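PDB 6KYY: pyridine nucleotide-disulphide oxidoreductase dimerisation region from Escherichia coli BL21, which is an FAD-containing flavoprotein disulfide reductase, induced by hypochlorous acid and probably involved in resistance to reactive chlorine stress. Local coordinates for residues 186-200 with 216-229. Residues are numbered along the deposited sequence; the frame is centred on the assembly and turned at random.
Sequences NFGSKVTILEAASLF and LRDQGVDIILNAHV. With CU (copper (II) ion), chain S.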
loop_
_atom_site.group_PDB
_atom_site.type_symbol
_atom_site.label_atom_id
_atom_site.label_comp_id
_atom_site.label_asym_id
_atom_site.label_seq_id
_atom_site.Cartn_x
_atom_site.Cartn_y
_atom_site.Cartn_z
ATOM N N ASN B 186 -7.207 1.693 -20.160
ATOM C CA ASN B 186 -8.169 1.934 -19.091
ATOM C C ASN B 186 -9.095 3.091 -19.441
ATOM O O ASN B 186 -10.283 3.073 -19.095
ATOM C CB ASN B 186 -7.437 2.213 -17.779
ATOM C CG ASN B 186 -7.144 0.952 -16.993
ATOM O OD1 ASN B 186 -7.758 -0.092 -17.213
ATOM N ND2 ASN B 186 -6.202 1.045 -16.063
ATOM N N PHE B 187 -8.567 4.104 -20.130
ATOM C CA PHE B 187 -9.363 5.244 -20.566
ATOM C C PHE B 187 -10.321 4.897 -21.698
ATOM O O PHE B 187 -11.143 5.742 -22.066
ATOM C CB PHE B 187 -8.444 6.383 -21.010
ATOM C CG PHE B 187 -7.911 7.221 -19.879
ATOM C CD1 PHE B 187 -8.744 7.647 -18.859
ATOM C CD2 PHE B 187 -6.576 7.588 -19.844
ATOM C CE1 PHE B 187 -8.254 8.422 -17.824
ATOM C CE2 PHE B 187 -6.081 8.361 -18.811
ATOM C CZ PHE B 187 -6.920 8.778 -17.800
ATOM N N GLY B 188 -10.231 3.693 -22.258
ATOM C CA GLY B 188 -11.096 3.271 -23.338
ATOM C C GLY B 188 -10.453 3.213 -24.708
ATOM O O GLY B 188 -11.176 3.124 -25.706
ATOM N N SER B 189 -9.127 3.249 -24.790
ATOM C CA SER B 189 -8.418 3.291 -26.061
ATOM C C SER B 189 -7.888 1.910 -26.427
ATOM O O SER B 189 -7.455 1.147 -25.558
ATOM C CB SER B 189 -7.262 4.292 -25.998
ATOM O OG SER B 189 -6.268 3.989 -26.960
ATOM N N LYS B 190 -7.935 1.590 -27.718
ATOM C CA LYS B 190 -7.253 0.408 -28.222
ATOM C C LYS B 190 -5.764 0.702 -28.349
ATOM O O LYS B 190 -5.365 1.763 -28.837
ATOM C CB LYS B 190 -7.825 -0.022 -29.574
ATOM C CG LYS B 190 -7.382 -1.415 -30.008
ATOM C CD LYS B 190 -7.656 -1.678 -31.483
ATOM C CE LYS B 190 -6.944 -2.943 -31.953
ATOM N NZ LYS B 190 -7.473 -3.453 -33.250
ATOM N N VAL B 191 -4.942 -0.239 -27.893
ATOM C CA VAL B 191 -3.498 -0.055 -27.832
ATOM C C VAL B 191 -2.818 -1.173 -28.608
ATOM O O VAL B 191 -3.289 -2.316 -28.617
ATOM C CB VAL B 191 -2.990 -0.016 -26.374
ATOM C CG1 VAL B 191 -1.592 0.582 -26.314
ATOM C CG2 VAL B 191 -3.947 0.777 -25.495
ATOM N N THR B 192 -1.706 -0.836 -29.263
ATOM C CA THR B 192 -0.887 -1.805 -29.992
ATOM C C THR B 192 0.575 -1.480 -29.700
ATOM O O THR B 192 1.119 -0.511 -30.238
ATOM C CB THR B 192 -1.172 -1.764 -31.490
ATOM O OG1 THR B 192 -2.543 -2.105 -31.729
ATOM C CG2 THR B 192 -0.277 -2.749 -32.228
ATOM N N ILE B 193 1.205 -2.285 -28.847
ATOM C CA ILE B 193 2.610 -2.112 -28.492
ATOM C C ILE B 193 3.448 -3.015 -29.385
ATOM O O ILE B 193 3.139 -4.202 -29.552
ATOM C CB ILE B 193 2.858 -2.412 -27.003
ATOM C CG1 ILE B 193 2.255 -3.759 -26.600
ATOM C CG2 ILE B 193 2.270 -1.314 -26.133
ATOM C CD1 ILE B 193 2.210 -3.978 -25.099
ATOM N N LEU B 194 4.504 -2.453 -29.969
ATOM C CA LEU B 194 5.373 -3.167 -30.895
ATOM C C LEU B 194 6.763 -3.271 -30.286
ATOM O O LEU B 194 7.418 -2.251 -30.048
ATOM C CB LEU B 194 5.425 -2.461 -32.250
ATOM C CG LEU B 194 4.064 -2.043 -32.816
ATOM C CD1 LEU B 194 4.220 -0.930 -33.842
ATOM C CD2 LEU B 194 3.339 -3.239 -33.419
ATOM N N GLU B 195 7.207 -4.499 -30.036
ATOM C CA GLU B 195 8.503 -4.766 -29.430
ATOM C C GLU B 195 9.417 -5.447 -30.441
ATOM O O GLU B 195 8.989 -6.346 -31.172
ATOM C CB GLU B 195 8.347 -5.638 -28.180
ATOM C CG GLU B 195 9.617 -6.347 -27.731
ATOM C CD GLU B 195 10.586 -5.420 -27.026
ATOM O OE1 GLU B 195 11.278 -4.642 -27.716
ATOM O OE2 GLU B 195 10.655 -5.467 -25.780
ATOM N N ALA B 196 10.678 -5.008 -30.484
ATOM C CA ALA B 196 11.629 -5.582 -31.428
ATOM C C ALA B 196 12.076 -6.978 -31.010
ATOM O O ALA B 196 12.313 -7.833 -31.872
ATOM C CB ALA B 196 12.841 -4.662 -31.580
ATOM N N ALA B 197 12.203 -7.225 -29.708
ATOM C CA ALA B 197 12.629 -8.530 -29.225
ATOM C C ALA B 197 11.560 -9.585 -29.513
ATOM O O ALA B 197 10.419 -9.280 -29.873
ATOM C CB ALA B 197 12.931 -8.477 -27.728
ATOM N N SER B 198 11.948 -10.847 -29.349
ATOM C CA SER B 198 11.058 -11.973 -29.602
ATOM C C SER B 198 10.317 -12.443 -28.358
ATOM O O SER B 198 9.545 -13.405 -28.442
ATOM C CB SER B 198 11.844 -13.145 -30.203
ATOM O OG SER B 198 13.158 -13.202 -29.678
ATOM N N LEU B 199 10.527 -11.797 -27.213
ATOM C CA LEU B 199 9.862 -12.170 -25.973
ATOM C C LEU B 199 9.337 -10.919 -25.288
ATOM O O LEU B 199 10.050 -9.916 -25.188
ATOM C CB LEU B 199 10.811 -12.932 -25.041
ATOM C CG LEU B 199 10.816 -14.457 -25.190
ATOM C CD1 LEU B 199 11.285 -15.124 -23.908
ATOM C CD2 LEU B 199 9.439 -14.972 -25.592
ATOM N N PHE B 200 8.093 -10.985 -24.821
ATOM C CA PHE B 200 7.460 -9.863 -24.141
ATOM C C PHE B 200 8.010 -9.753 -22.723
ATOM O O PHE B 200 7.895 -10.697 -21.934
ATOM C CB PHE B 200 5.944 -10.047 -24.130
ATOM C CG PHE B 200 5.208 -9.001 -23.346
ATOM C CD1 PHE B 200 5.327 -7.660 -23.667
ATOM C CD2 PHE B 200 4.389 -9.362 -22.289
ATOM C CE1 PHE B 200 4.647 -6.697 -22.947
ATOM C CE2 PHE B 200 3.705 -8.404 -21.565
ATOM C CZ PHE B 200 3.835 -7.070 -21.894
ATOM N N LEU B 216 -3.305 -7.450 -20.166
ATOM C CA LEU B 216 -3.350 -6.394 -21.169
ATOM C C LEU B 216 -4.194 -6.792 -22.374
ATOM O O LEU B 216 -4.847 -5.934 -22.979
ATOM C CB LEU B 216 -1.933 -6.031 -21.614
ATOM C CG LEU B 216 -1.082 -5.243 -20.617
ATOM C CD1 LEU B 216 0.297 -4.964 -21.191
ATOM C CD2 LEU B 216 -1.778 -3.950 -20.239
ATOM N N ARG B 217 -4.199 -8.079 -22.735
ATOM C CA ARG B 217 -4.940 -8.506 -23.919
ATOM C C ARG B 217 -6.443 -8.379 -23.712
ATOM O O ARG B 217 -7.162 -7.926 -24.612
ATOM C CB ARG B 217 -4.574 -9.945 -24.285
ATOM C CG ARG B 217 -5.342 -10.482 -25.482
ATOM C CD ARG B 217 -5.165 -11.983 -25.644
ATOM N NE ARG B 217 -3.822 -12.423 -25.279
ATOM C CZ ARG B 217 -3.566 -13.393 -24.408
ATOM N NH1 ARG B 217 -4.563 -14.029 -23.808
ATOM N NH2 ARG B 217 -2.312 -13.729 -24.139
ATOM N N ASP B 218 -6.939 -8.770 -22.536
ATOM C CA ASP B 218 -8.371 -8.696 -22.269
ATOM C C ASP B 218 -8.873 -7.260 -22.188
ATOM O O ASP B 218 -10.081 -7.030 -22.309
ATOM C CB ASP B 218 -8.702 -9.448 -20.980
ATOM C CG ASP B 218 -8.301 -10.909 -21.040
ATOM O OD1 ASP B 218 -7.998 -11.490 -19.976
ATOM O OD2 ASP B 218 -8.286 -11.476 -22.154
ATOM N N GLN B 219 -7.978 -6.296 -21.986
ATOM C CA GLN B 219 -8.326 -4.885 -22.042
ATOM C C GLN B 219 -8.239 -4.318 -23.452
ATOM O O GLN B 219 -8.552 -3.139 -23.652
ATOM C CB GLN B 219 -7.421 -4.078 -21.104
ATOM C CG GLN B 219 -8.028 -3.802 -19.738
ATOM C CD GLN B 219 -7.167 -2.886 -18.891
ATOM O OE1 GLN B 219 -7.291 -2.855 -17.666
ATOM N NE2 GLN B 219 -6.286 -2.136 -19.539
ATOM N N GLY B 220 -7.819 -5.121 -24.429
ATOM C CA GLY B 220 -7.755 -4.696 -25.811
ATOM C C GLY B 220 -6.372 -4.384 -26.338
ATOM O O GLY B 220 -6.251 -3.981 -27.501
ATOM N N VAL B 221 -5.327 -4.558 -25.533
ATOM C CA VAL B 221 -3.973 -4.225 -25.961
ATOM C C VAL B 221 -3.424 -5.353 -26.823
ATOM O O VAL B 221 -3.405 -6.518 -26.408
ATOM C CB VAL B 221 -3.066 -3.962 -24.748
ATOM C CG1 VAL B 221 -1.645 -3.661 -25.203
ATOM C CG2 VAL B 221 -3.616 -2.819 -23.912
ATOM N N ASP B 222 -2.974 -5.008 -28.027
ATOM C CA ASP B 222 -2.367 -5.964 -28.944
ATOM C C ASP B 222 -0.853 -5.927 -28.771
ATOM O O ASP B 222 -0.236 -4.863 -28.893
ATOM C CB ASP B 222 -2.757 -5.645 -30.387
ATOM C CG ASP B 222 -2.464 -6.788 -31.343
ATOM O OD1 ASP B 222 -2.838 -6.680 -32.529
ATOM O OD2 ASP B 222 -1.862 -7.794 -30.912
ATOM N N ILE B 223 -0.258 -7.083 -28.487
ATOM C CA ILE B 223 1.178 -7.205 -28.270
ATOM C C ILE B 223 1.775 -7.947 -29.456
ATOM O O ILE B 223 1.394 -9.090 -29.739
ATOM C CB ILE B 223 1.492 -7.926 -26.949
ATOM C CG1 ILE B 223 0.517 -7.483 -25.856
ATOM C CG2 ILE B 223 2.931 -7.664 -26.530
ATOM C CD1 ILE B 223 0.915 -7.919 -24.464
ATOM N N ILE B 224 2.712 -7.301 -30.148
ATOM C CA ILE B 224 3.358 -7.864 -31.328
ATOM C C ILE B 224 4.866 -7.823 -31.122
ATOM O O ILE B 224 5.425 -6.769 -30.801
ATOM C CB ILE B 224 2.969 -7.106 -32.612
ATOM C CG1 ILE B 224 1.454 -7.145 -32.819
ATOM C CG2 ILE B 224 3.690 -7.692 -33.817
ATOM C CD1 ILE B 224 0.963 -6.210 -33.903
ATOM N N LEU B 225 5.518 -8.968 -31.308
ATOM C CA LEU B 225 6.962 -9.083 -31.196
ATOM C C LEU B 225 7.583 -9.175 -32.589
ATOM O O LEU B 225 6.887 -9.169 -33.609
ATOM C CB LEU B 225 7.338 -10.298 -30.342
ATOM C CG LEU B 225 6.905 -10.331 -28.872
ATOM C CD1 LEU B 225 6.936 -8.942 -28.253
ATOM C CD2 LEU B 225 5.529 -10.963 -28.716
ATOM N N ASN B 226 8.916 -9.262 -32.626
ATOM C CA ASN B 226 9.674 -9.393 -33.874
ATOM C C ASN B 226 9.364 -8.245 -34.833
ATOM O O ASN B 226 9.095 -8.450 -36.019
ATOM C CB ASN B 226 9.407 -10.746 -34.541
ATOM C CG ASN B 226 9.548 -11.907 -33.581
ATOM O OD1 ASN B 226 10.400 -11.889 -32.698
ATOM N ND2 ASN B 226 8.710 -12.924 -33.751
ATOM N N ALA B 227 9.412 -7.022 -34.311
ATOM C CA ALA B 227 8.986 -5.835 -35.045
ATOM C C ALA B 227 10.197 -4.969 -35.369
ATOM O O ALA B 227 10.822 -4.401 -34.466
ATOM C CB ALA B 227 7.953 -5.047 -34.242
ATOM N N HIS B 228 10.522 -4.867 -36.654
ATOM C CA HIS B 228 11.493 -3.900 -37.158
ATOM C C HIS B 228 10.717 -2.883 -37.987
ATOM O O HIS B 228 10.450 -3.108 -39.171
ATOM C CB HIS B 228 12.589 -4.575 -37.978
ATOM C CG HIS B 228 13.664 -3.635 -38.433
ATOM N ND1 HIS B 228 14.241 -2.704 -37.596
ATOM C CD2 HIS B 228 14.262 -3.480 -39.637
ATOM C CE1 HIS B 228 15.151 -2.017 -38.264
ATOM N NE2 HIS B 228 15.183 -2.467 -39.506
ATOM N N VAL B 229 10.342 -1.774 -37.359
ATOM C CA VAL B 229 9.608 -0.714 -38.040
ATOM C C VAL B 229 10.576 0.068 -38.916
ATOM O O VAL B 229 11.662 0.458 -38.470
ATOM C CB VAL B 229 8.905 0.199 -37.023
ATOM C CG1 VAL B 229 8.452 1.491 -37.684
ATOM C CG2 VAL B 229 7.725 -0.526 -36.393
HETATM CU CU CU S . 16.526 -0.862 -39.664
#
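Val191 O takes the backbone N-H of Asp222 at 2.8 Å, in a nearly straight bond (173° at the hydrogen). The same oxygen also receives a CA-H...O contact from Val221. Parallel pairing of strands 190-194 and 221-224 continues from Ile193 N to Asp222 O, from Ile224 N to Ile193 O and from Glu195 N to Ile224 O. Past the strands, Ala227 N bonds to Glu195 O, and Asn226 N reaches Ala197 O at 3.1 Å.

Val191, Ile193, Val221 and Ile223 share one face of the pair. CG1 of Ile193 sits between its backbone N and carbonyl carbon (chi1 50°), and the chain carries CD1 across to Val221 CG1, 3.9 Å away. Ile223 meets the Phe200 ring with two methyls. Its CD1 stands over one face, 4.0 Å from the centroid, in a CH-pi contact, while its CG2 makes an apolar contact with Phe200 CD1 at 3.7 Å. On the opposite face of the two strands, with Thr192 and Asp222, Leu194 CD2 packs alongside Ile224 CD1 at 3.8 Å. Beyond the strand end, Leu225 CD1 meets Glu195 CB at 3.6 Å.

Helix 206-218 ends in a Schellman motif at Gly220 and leads into strand 221-224, which closes a beta-alpha-beta unit of the Rossmann type. Phe200 and Ile223 pack on Ala213 of that helix. Strand 190-194 lies between strands 221-224 and 167-171, with Thr192 OG1 hydrogen-bonded to His167. Helix 175-186 packs against Val191 and Leu216.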